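Local coordinates for protein lysyl oxidase (PDB 1W7C) that probably oxidises primary amines, lysyl side chains among them, as a copper enzyme carrying a topaquinone cofactor, at residues A[422-427]-A[445-450]. Residues are numbered along the deposited sequence; the frame is centred on the assembly and turned at random.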
loop_
_atom_site.group_PDB
_atom_site.type_symbol
_atom_site.label_atom_id
_atom_site.label_comp_id
_atom_site.label_asym_id
_atom_site.label_seq_id
_atom_site.Cartn_x
_atom_site.Cartn_y
_atom_site.Cartn_z
ATOM N N THR A 422 -12.593 8.464 -14.859
ATOM C CA THR A 422 -12.924 7.060 -14.988
ATOM C C THR A 422 -13.015 6.445 -13.610
ATOM O O THR A 422 -12.124 6.620 -12.797
ATOM C CB THR A 422 -11.836 6.342 -15.794
ATOM O OG1 THR A 422 -11.837 6.863 -17.132
ATOM C CG2 THR A 422 -12.159 4.846 -15.895
ATOM N N GLN A 423 -14.111 5.764 -13.343
ATOM C CA GLN A 423 -14.313 5.023 -12.096
ATOM C C GLN A 423 -13.368 3.829 -12.014
ATOM O O GLN A 423 -12.756 3.418 -12.994
ATOM C CB GLN A 423 -15.775 4.567 -11.941
ATOM C CG GLN A 423 -16.769 5.669 -11.976
ATOM C CD GLN A 423 -18.158 5.128 -11.834
ATOM O OE1 GLN A 423 -18.770 4.774 -12.821
ATOM N NE2 GLN A 423 -18.647 5.026 -10.616
ATOM N N ASN A 424 -13.287 3.262 -10.825
ATOM C CA ASN A 424 -12.331 2.188 -10.522
ATOM C C ASN A 424 -13.014 0.984 -9.852
ATOM O O ASN A 424 -12.723 0.649 -8.728
ATOM C CB ASN A 424 -11.246 2.764 -9.603
ATOM C CG ASN A 424 -9.987 1.950 -9.516
ATOM O OD1 ASN A 424 -9.754 0.984 -10.250
ATOM N ND2 ASN A 424 -9.096 2.396 -8.614
ATOM N N PRO A 425 -13.886 0.311 -10.585
ATOM C CA PRO A 425 -14.399 -0.989 -10.137
ATOM C C PRO A 425 -13.333 -2.049 -10.303
ATOM O O PRO A 425 -12.571 -2.026 -11.258
ATOM C CB PRO A 425 -15.541 -1.258 -11.100
ATOM C CG PRO A 425 -15.056 -0.611 -12.377
ATOM C CD PRO A 425 -14.416 0.672 -11.915
ATOM N N THR A 426 -13.267 -2.964 -9.352
ATOM C CA THR A 426 -12.273 -4.050 -9.368
ATOM C C THR A 426 -12.960 -5.379 -9.084
ATOM O O THR A 426 -13.938 -5.440 -8.326
ATOM C CB THR A 426 -11.159 -3.852 -8.338
ATOM O OG1 THR A 426 -11.745 -3.719 -7.039
ATOM C CG2 THR A 426 -10.355 -2.621 -8.659
ATOM N N LEU A 427 -12.466 -6.430 -9.705
ATOM C CA LEU A 427 -12.868 -7.786 -9.311
ATOM C C LEU A 427 -11.968 -8.243 -8.167
ATOM O O LEU A 427 -10.778 -8.022 -8.194
ATOM C CB LEU A 427 -12.732 -8.783 -10.460
ATOM C CG LEU A 427 -13.320 -10.153 -10.200
ATOM C CD1 LEU A 427 -14.848 -10.054 -10.179
ATOM C CD2 LEU A 427 -12.885 -11.153 -11.225
ATOM N N LYS A 445 -6.987 -8.798 -6.630
ATOM C CA LYS A 445 -7.765 -7.647 -7.070
ATOM C C LYS A 445 -7.354 -7.290 -8.496
ATOM O O LYS A 445 -6.175 -7.012 -8.766
ATOM C CB LYS A 445 -7.463 -6.497 -6.110
ATOM C CG LYS A 445 -8.256 -5.230 -6.452
ATOM C CD LYS A 445 -7.833 -4.031 -5.586
ATOM C CE LYS A 445 -8.272 -4.173 -4.109
ATOM N NZ LYS A 445 -9.734 -4.198 -3.892
ATOM N N PHE A 446 -8.310 -7.336 -9.399
ATOM C CA PHE A 446 -8.110 -7.133 -10.820
ATOM C C PHE A 446 -8.681 -5.774 -11.263
ATOM O O PHE A 446 -9.776 -5.431 -10.852
ATOM C CB PHE A 446 -8.817 -8.235 -11.643
ATOM C CG PHE A 446 -8.328 -9.656 -11.335
ATOM C CD1 PHE A 446 -8.773 -10.336 -10.207
ATOM C CD2 PHE A 446 -7.480 -10.306 -12.191
ATOM C CE1 PHE A 446 -8.369 -11.627 -9.943
ATOM C CE2 PHE A 446 -7.050 -11.587 -11.913
ATOM C CZ PHE A 446 -7.462 -12.225 -10.800
ATOM N N PHE A 447 -7.904 -5.050 -12.063
ATOM C CA PHE A 447 -8.243 -3.680 -12.484
ATOM C C PHE A 447 -8.571 -3.606 -13.973
ATOM O O PHE A 447 -8.153 -4.468 -14.776
ATOM C CB PHE A 447 -7.069 -2.767 -12.196
ATOM C CG PHE A 447 -6.757 -2.572 -10.715
ATOM C CD1 PHE A 447 -7.172 -1.427 -10.050
ATOM C CD2 PHE A 447 -6.038 -3.533 -10.007
ATOM C CE1 PHE A 447 -6.838 -1.232 -8.717
ATOM C CE2 PHE A 447 -5.710 -3.338 -8.692
ATOM C CZ PHE A 447 -6.118 -2.175 -8.043
ATOM N N LEU A 448 -9.242 -2.536 -14.379
ATOM C CA LEU A 448 -9.745 -2.410 -15.758
ATOM C C LEU A 448 -8.589 -2.319 -16.810
ATOM O O LEU A 448 -8.854 -2.607 -17.980
ATOM C CB LEU A 448 -10.632 -1.196 -15.892
ATOM C CG LEU A 448 -11.983 -1.299 -15.222
ATOM C CD1 LEU A 448 -12.723 0.050 -15.354
ATOM C CD2 LEU A 448 -12.870 -2.402 -15.808
ATOM N N ASP A 449 -7.395 -1.886 -16.426
ATOM C CA ASP A 449 -6.326 -1.686 -17.380
ATOM C C ASP A 449 -5.513 -2.954 -17.663
ATOM O O ASP A 449 -4.644 -2.918 -18.542
ATOM C CB ASP A 449 -5.345 -0.635 -16.874
ATOM C CG ASP A 449 -4.599 -1.093 -15.647
ATOM O OD1 ASP A 449 -3.334 -1.063 -15.640
ATOM O OD2 ASP A 449 -5.264 -1.551 -14.680
ATOM N N GLY A 450 -5.709 -4.017 -16.869
ATOM C CA GLY A 450 -4.877 -5.200 -16.946
ATOM C C GLY A 450 -3.894 -5.379 -15.778
ATOM O O GLY A 450 -3.053 -6.282 -15.799
HETATM O O HOH W 1 -10.263 -0.886 -12.273
#
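Leu427 and Phe446 pair across an antiparallel beta hairpin of this copper amine oxidase domain, and illustrate how a water can carry on a polar link beside a beta pair where two chains diverge. They are a hydrogen-bonded pair: Phe446 N reaches Leu427 O at 2.8 Å, nearly straight at 168°, while Leu427 N meets a lone pair of Phe446 O at 3.1 Å, more bent. Farther along, one water donates to Asn424 OD1 and Pro425 O and accepts from Leu448 N at 2.9 Å.

Side chains pack beside this line. Thr426 OG1, bonded to Glu406, lies between the backbone N and the carbonyl carbon (chi1 57°), leaving CG2 anti to that carbon and over one face of the Phe447 ring, 4.0 Å from its centroid, a CH-pi contact offset toward the rim. The polar Asn424 OD1 approaches the ring edge, 3.5 Å from Phe447 CD1. An alanine in place of Phe447 would probably leave the Thr426 methyl without its aromatic partner and open a gap beside Asn424. Pro425 CG packs on Leu448 CD1 at 3.8 Å, and Lys445 CG lies against Thr426 CB.

Lys445 NZ bonds to Asn428 and forms salt bridges with Glu406 of the same chain and Asp407 of the second subunit. The water thus satisfies Pro425 O and Leu448 N, while buried Gln423 O has no partner in the model, and Lys445 ties the hairpin to the dimer partner.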